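Local structure of conjugal transfer protein TRWB (Escherichia coli, 1E9R) at residues D82-V87 / R280-D286; L94-R99 / F425-A431. The protein probably couples DNA processing to DNA export in bacterial conjugation, as a ring-forming P-loop NTPase resembling ring helicases and F1-ATPase. The contacts are given in a common frame with arbitrary orientation. Numbering follows the deposited sequence.

Interaction 1. Residues D82-V87 / R280-D286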
loop_
_atom_site.group_PDB
_atom_site.type_symbol
_atom_site.label_atom_id
_atom_site.label_comp_id
_atom_site.label_asym_id
_atom_site.label_seq_id
_atom_site.Cartn_x
_atom_site.Cartn_y
_atom_site.Cartn_z
ATOM N N ASP B 82 -22.705 -21.285 36.259
ATOM C CA ASP B 82 -22.662 -21.231 34.800
ATOM C C ASP B 82 -21.683 -22.249 34.220
ATOM O O ASP B 82 -20.679 -22.585 34.851
ATOM C CB ASP B 82 -22.237 -19.826 34.353
ATOM C CG ASP B 82 -23.322 -18.789 34.560
ATOM O OD1 ASP B 82 -24.021 -18.836 35.593
ATOM O OD2 ASP B 82 -23.474 -17.915 33.687
ATOM N N ARG B 83 -21.986 -22.752 33.026
ATOM C CA ARG B 83 -21.083 -23.684 32.351
ATOM C C ARG B 83 -20.117 -22.847 31.511
ATOM O O ARG B 83 -20.489 -21.786 31.000
ATOM C CB ARG B 83 -21.841 -24.636 31.421
ATOM C CG ARG B 83 -22.612 -25.741 32.108
ATOM C CD ARG B 83 -23.151 -26.736 31.083
ATOM N NE ARG B 83 -22.131 -27.665 30.596
ATOM C CZ ARG B 83 -22.273 -28.415 29.506
ATOM N NH1 ARG B 83 -23.387 -28.333 28.788
ATOM N NH2 ARG B 83 -21.319 -29.265 29.143
ATOM N N MET B 84 -18.885 -23.318 31.361
ATOM C CA MET B 84 -17.907 -22.580 30.576
ATOM C C MET B 84 -16.767 -23.418 29.999
ATOM O O MET B 84 -16.441 -24.493 30.500
ATOM C CB MET B 84 -17.336 -21.442 31.422
ATOM C CG MET B 84 -16.854 -21.878 32.787
ATOM S SD MET B 84 -16.834 -20.511 33.961
ATOM C CE MET B 84 -15.183 -20.484 34.347
ATOM N N VAL B 85 -16.193 -22.916 28.908
ATOM C CA VAL B 85 -15.056 -23.547 28.247
ATOM C C VAL B 85 -13.936 -22.541 28.465
ATOM O O VAL B 85 -14.117 -21.352 28.220
ATOM C CB VAL B 85 -15.283 -23.724 26.740
ATOM C CG1 VAL B 85 -14.033 -24.269 26.097
ATOM C CG2 VAL B 85 -16.445 -24.656 26.498
ATOM N N ILE B 86 -12.787 -23.008 28.935
ATOM C CA ILE B 86 -11.673 -22.112 29.208
ATOM C C ILE B 86 -10.386 -22.502 28.486
ATOM O O ILE B 86 -9.914 -23.639 28.602
ATOM C CB ILE B 86 -11.373 -22.071 30.725
ATOM C CG1 ILE B 86 -12.629 -21.659 31.490
ATOM C CG2 ILE B 86 -10.237 -21.115 31.013
ATOM C CD1 ILE B 86 -12.490 -21.757 33.007
ATOM N N VAL B 87 -9.840 -21.556 27.722
ATOM C CA VAL B 87 -8.575 -21.765 27.027
ATOM C C VAL B 87 -7.632 -21.443 28.178
ATOM O O VAL B 87 -7.376 -20.277 28.509
ATOM C CB VAL B 87 -8.426 -20.785 25.848
ATOM C CG1 VAL B 87 -7.066 -20.940 25.201
ATOM C CG2 VAL B 87 -9.518 -21.063 24.825
ATOM N N ARG B 280 -26.658 -20.904 29.536
ATOM C CA ARG B 280 -25.607 -19.892 29.668
ATOM C C ARG B 280 -24.255 -20.596 29.553
ATOM O O ARG B 280 -23.886 -21.389 30.430
ATOM C CB ARG B 280 -25.671 -19.181 31.023
ATOM C CG ARG B 280 -26.841 -18.246 31.234
ATOM C CD ARG B 280 -26.431 -17.176 32.235
ATOM N NE ARG B 280 -27.024 -17.285 33.572
ATOM C CZ ARG B 280 -27.102 -18.396 34.305
ATOM N NH1 ARG B 280 -26.662 -19.556 33.844
ATOM N NH2 ARG B 280 -27.654 -18.350 35.509
ATOM N N LEU B 281 -23.522 -20.306 28.478
ATOM C CA LEU B 281 -22.219 -20.922 28.254
ATOM C C LEU B 281 -21.123 -19.887 27.998
ATOM O O LEU B 281 -21.214 -19.085 27.068
ATOM C CB LEU B 281 -22.295 -21.879 27.061
ATOM C CG LEU B 281 -21.286 -23.038 26.916
ATOM C CD1 LEU B 281 -20.767 -23.060 25.487
ATOM C CD2 LEU B 281 -20.124 -22.897 27.879
ATOM N N TRP B 282 -20.082 -19.914 28.824
ATOM C CA TRP B 282 -18.976 -18.977 28.674
ATOM C C TRP B 282 -17.827 -19.569 27.869
ATOM O O TRP B 282 -17.598 -20.777 27.886
ATOM C CB TRP B 282 -18.428 -18.541 30.044
ATOM C CG TRP B 282 -19.391 -17.754 30.865
ATOM C CD1 TRP B 282 -20.426 -18.242 31.607
ATOM C CD2 TRP B 282 -19.440 -16.323 30.999
ATOM N NE1 TRP B 282 -21.116 -17.208 32.193
ATOM C CE2 TRP B 282 -20.534 -16.020 31.836
ATOM C CE3 TRP B 282 -18.664 -15.271 30.488
ATOM C CZ2 TRP B 282 -20.877 -14.708 32.177
ATOM C CZ3 TRP B 282 -19.006 -13.964 30.828
ATOM C CH2 TRP B 282 -20.104 -13.697 31.665
ATOM N N LEU B 283 -17.114 -18.698 27.162
ATOM C CA LEU B 283 -15.951 -19.088 26.386
ATOM C C LEU B 283 -14.874 -18.092 26.779
ATOM O O LEU B 283 -14.955 -16.914 26.441
ATOM C CB LEU B 283 -16.214 -18.980 24.881
ATOM C CG LEU B 283 -15.394 -19.891 23.946
ATOM C CD1 LEU B 283 -15.219 -19.188 22.600
ATOM C CD2 LEU B 283 -14.035 -20.232 24.551
ATOM N N PHE B 284 -13.876 -18.564 27.512
ATOM C CA PHE B 284 -12.780 -17.714 27.946
ATOM C C PHE B 284 -11.561 -17.959 27.088
ATOM O O PHE B 284 -11.051 -19.079 27.054
ATOM C CB PHE B 284 -12.441 -18.005 29.408
ATOM C CG PHE B 284 -13.407 -17.406 30.375
ATOM C CD1 PHE B 284 -14.607 -18.046 30.663
ATOM C CD2 PHE B 284 -13.138 -16.169 30.968
ATOM C CE1 PHE B 284 -15.533 -17.465 31.526
ATOM C CE2 PHE B 284 -14.051 -15.574 31.834
ATOM C CZ PHE B 284 -15.253 -16.222 32.115
ATOM N N ILE B 285 -11.102 -16.917 26.395
ATOM C CA ILE B 285 -9.914 -17.003 25.543
ATOM C C ILE B 285 -8.842 -16.110 26.142
ATOM O O ILE B 285 -8.949 -14.892 26.078
ATOM C CB ILE B 285 -10.207 -16.510 24.123
ATOM C CG1 ILE B 285 -11.371 -17.305 23.532
ATOM C CG2 ILE B 285 -8.961 -16.637 23.260
ATOM C CD1 ILE B 285 -11.771 -16.864 22.146
ATOM N N ASP B 286 -7.805 -16.714 26.717
ATOM C CA ASP B 286 -6.726 -15.948 27.359
ATOM C C ASP B 286 -6.092 -14.881 26.473
ATOM O O ASP B 286 -5.863 -13.761 26.911
ATOM C CB ASP B 286 -5.629 -16.887 27.852
ATOM C CG ASP B 286 -4.939 -17.614 26.720
ATOM O OD1 ASP B 286 -5.641 -18.230 25.879
ATOM O OD2 ASP B 286 -3.691 -17.568 26.675
#
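Begin at Asp82, just before strand 83-89 starts. Its carboxylate reaches across to the neighbouring strand: OD2 accepts a hydrogen bond from Trp282 NE1 at 2.9 Å, while OD1 lies 3.2 Å from Arg280 NH1, over one face of the guanidinium, so that this salt bridge is one of charges alone. Arg80 is a further salt-bridge partner of OD2. From here the two strands run parallel, 14° apart, and the backbone ladder alternates regularly: Arg83 O takes Trp282 N (2.9 Å), Val85 N gives to Trp282 O (2.8 Å), Val85 O takes Phe284 N (2.9 Å) and Val87 N gives to Phe284 O (2.8 Å). Phe284 shares its face of the sheet with Met84, Ile86 and Trp282; Met84 SD makes an oblique Met-aromatic contact 5.2 Å from the Phe284 ring centroid, and helix 66-79 covers the ring through Leu73 and Ala74. Val87 points to the other face, with its CG1 3.1 Å from Asp286 OD1. Asp286 lies near the probable Walker A loop. Such strand pairs form the parallel part of a P-loop NTPase's mixed central sheet, with strand 281-285 leading into what is probably the Walker B aspartate.

Interaction 2. Residues L94-R99 / F425-A431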
loop_
_atom_site.group_PDB
_atom_site.type_symbol
_atom_site.label_atom_id
_atom_site.label_comp_id
_atom_site.label_asym_id
_atom_site.label_seq_id
_atom_site.Cartn_x
_atom_site.Cartn_y
_atom_site.Cartn_z
ATOM N N LEU B 94 -7.621 -24.630 35.752
ATOM C CA LEU B 94 -7.994 -26.018 35.991
ATOM C C LEU B 94 -7.569 -26.394 37.405
ATOM O O LEU B 94 -8.309 -27.061 38.140
ATOM C CB LEU B 94 -7.284 -26.939 34.987
ATOM C CG LEU B 94 -7.251 -28.439 35.317
ATOM C CD1 LEU B 94 -8.661 -29.017 35.277
ATOM C CD2 LEU B 94 -6.351 -29.162 34.337
ATOM N N SER B 95 -6.370 -25.951 37.777
ATOM C CA SER B 95 -5.824 -26.245 39.083
ATOM C C SER B 95 -6.585 -25.564 40.213
ATOM O O SER B 95 -6.573 -26.042 41.343
ATOM C CB SER B 95 -4.352 -25.844 39.129
ATOM O OG SER B 95 -4.211 -24.439 39.140
ATOM N N LYS B 96 -7.260 -24.460 39.923
ATOM C CA LYS B 96 -7.990 -23.761 40.966
ATOM C C LYS B 96 -9.488 -23.949 40.917
ATOM O O LYS B 96 -10.144 -23.904 41.954
ATOM C CB LYS B 96 -7.666 -22.268 40.932
ATOM C CG LYS B 96 -6.251 -21.951 41.359
ATOM C CD LYS B 96 -5.902 -20.515 41.031
ATOM C CE LYS B 96 -4.430 -20.216 41.311
ATOM N NZ LYS B 96 -4.060 -18.841 40.848
ATOM N N PHE B 97 -10.040 -24.170 39.732
ATOM C CA PHE B 97 -11.488 -24.325 39.619
ATOM C C PHE B 97 -11.964 -25.670 39.090
ATOM O O PHE B 97 -13.171 -25.910 38.990
ATOM C CB PHE B 97 -12.057 -23.215 38.736
ATOM C CG PHE B 97 -11.642 -21.836 39.157
ATOM C CD1 PHE B 97 -11.900 -21.376 40.443
ATOM C CD2 PHE B 97 -10.993 -20.994 38.264
ATOM C CE1 PHE B 97 -11.519 -20.100 40.831
ATOM C CE2 PHE B 97 -10.607 -19.716 38.641
ATOM C CZ PHE B 97 -10.871 -19.268 39.929
ATOM N N GLY B 98 -11.015 -26.543 38.758
ATOM C CA GLY B 98 -11.355 -27.853 38.230
ATOM C C GLY B 98 -12.008 -28.811 39.215
ATOM O O GLY B 98 -11.418 -29.170 40.235
ATOM N N ARG B 99 -13.234 -29.222 38.902
ATOM C CA ARG B 99 -13.971 -30.159 39.740
ATOM C C ARG B 99 -13.883 -31.543 39.117
ATOM O O ARG B 99 -13.347 -31.710 38.023
ATOM C CB ARG B 99 -15.434 -29.738 39.875
ATOM C CG ARG B 99 -15.621 -28.377 40.526
ATOM C CD ARG B 99 -16.982 -27.803 40.151
ATOM N NE ARG B 99 -17.333 -28.133 38.766
ATOM C CZ ARG B 99 -18.349 -27.602 38.087
ATOM N NH1 ARG B 99 -19.137 -26.695 38.653
ATOM N NH2 ARG B 99 -18.585 -27.986 36.838
ATOM N N PHE B 425 -6.531 -18.150 45.262
ATOM C CA PHE B 425 -7.282 -19.386 45.126
ATOM C C PHE B 425 -6.345 -20.549 45.420
ATOM O O PHE B 425 -5.204 -20.580 44.942
ATOM C CB PHE B 425 -7.857 -19.530 43.712
ATOM C CG PHE B 425 -8.772 -18.406 43.308
ATOM C CD1 PHE B 425 -8.256 -17.232 42.766
ATOM C CD2 PHE B 425 -10.151 -18.516 43.479
ATOM C CE1 PHE B 425 -9.103 -16.187 42.401
ATOM C CE2 PHE B 425 -11.000 -17.477 43.119
ATOM C CZ PHE B 425 -10.477 -16.311 42.576
ATOM N N ALA B 426 -6.831 -21.496 46.214
ATOM C CA ALA B 426 -6.047 -22.668 46.580
ATOM C C ALA B 426 -6.173 -23.736 45.503
ATOM O O ALA B 426 -7.233 -23.901 44.895
ATOM C CB ALA B 426 -6.518 -23.214 47.917
ATOM N N ASN B 427 -5.081 -24.458 45.279
ATOM C CA ASN B 427 -5.052 -25.507 44.271
ATOM C C ASN B 427 -5.926 -26.683 44.655
ATOM O O ASN B 427 -5.594 -27.436 45.563
ATOM C CB ASN B 427 -3.619 -25.986 44.062
ATOM C CG ASN B 427 -2.718 -24.890 43.546
ATOM O OD1 ASN B 427 -1.501 -25.054 43.482
ATOM N ND2 ASN B 427 -3.315 -23.757 43.164
ATOM N N ARG B 428 -7.041 -26.843 43.953
ATOM C CA ARG B 428 -7.949 -27.941 44.235
ATOM C C ARG B 428 -7.703 -29.091 43.259
ATOM O O ARG B 428 -8.547 -29.972 43.086
ATOM C CB ARG B 428 -9.401 -27.453 44.150
ATOM C CG ARG B 428 -9.996 -27.416 42.758
ATOM C CD ARG B 428 -11.171 -26.450 42.689
ATOM N NE ARG B 428 -12.167 -26.640 43.743
ATOM C CZ ARG B 428 -13.003 -27.675 43.830
ATOM N NH1 ARG B 428 -12.976 -28.646 42.924
ATOM N NH2 ARG B 428 -13.883 -27.727 44.822
ATOM N N GLN B 429 -6.528 -29.087 42.635
ATOM C CA GLN B 429 -6.175 -30.121 41.669
ATOM C C GLN B 429 -4.839 -29.756 41.020
ATOM O O GLN B 429 -4.452 -28.588 40.999
ATOM C CB GLN B 429 -7.271 -30.201 40.605
ATOM C CG GLN B 429 -7.397 -31.532 39.912
ATOM C CD GLN B 429 -8.530 -31.550 38.906
ATOM O OE1 GLN B 429 -8.802 -32.576 38.276
ATOM N NE2 GLN B 429 -9.198 -30.410 38.744
ATOM N N PRO B 430 -4.093 -30.753 40.516
ATOM C CA PRO B 430 -2.813 -30.418 39.880
ATOM C C PRO B 430 -3.031 -29.825 38.474
ATOM O O PRO B 430 -3.877 -30.295 37.707
ATOM C CB PRO B 430 -2.079 -31.763 39.856
ATOM C CG PRO B 430 -3.190 -32.741 39.721
ATOM C CD PRO B 430 -4.224 -32.209 40.691
ATOM N N ALA B 431 -2.278 -28.780 38.149
ATOM C CA ALA B 431 -2.400 -28.124 36.852
ATOM C C ALA B 431 -2.110 -29.069 35.684
ATOM O O ALA B 431 -2.807 -29.049 34.669
ATOM C CB ALA B 431 -1.466 -26.930 36.795
HETATM O O HOH W 1 -10.668 -31.798 36.282
#
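Helix 92-97 ends against an irregular run of chain, and the side chains settle the fit. Arg428 has a p chi1 (83°) and bends further along its length, bringing NH1 back to Gly98 O at 3.2 Å; its own backbone N hydrogen-bonds Ser95 O at 2.8 Å, so one residue holds two carbonyls at the helix end. Gln429 instead stretches out, chi1 and chi2 both t, and slides its amide beside Gly98, where a CB would fall only 2.4 Å from Gln429 NE2. Water 1 then bridges Gln429 OE1 (2.8 Å) and Arg99 O (3.2 Å). Lys96 is extended past its m chi1, laying CD 3.5 Å from Phe425 CB. The CA-to-CB bond of Phe97 points away, yet with chi1 m the ring presents its edge to the face of Phe425, centroids 4.9 Å apart and planes at 78°. Ser95 uses its p rotamer to turn OG onto Asp92 O within its own helix, while its CB packs 3.9 Å from Ala431 CB. Around this, helix 66-79 contributes Arg71 and Leu78 against Phe97 and sets Tyr75 edge-to-face with Phe425, while Leu94 rests on Phe244 and Thr246 of strand 243-247.

In the fold
Coming from the N terminus, the chain lays down the first partner of each contact almost back to back: strand 83-89, then helix 92-97. It next adds edge strand 103-105, runs through a largely helical region and strand 243-247, and then strand 281-285 closes interaction 1, with 192 residues in between. Interaction 2 closes last, when the tail beyond strand 415-419 comes back to the helix across 325 residues. Since 94-99 lies within the first loop and 425-431 beyond it, the two closures cross. Their centres are 16 Å apart and their nearest atoms about 6 Å, without touching. Interaction 1 joins two neighbouring interior strands of the mixed sheet; interaction 2 fastens the C-terminal tail to helix 92-97, beside helix 66-79.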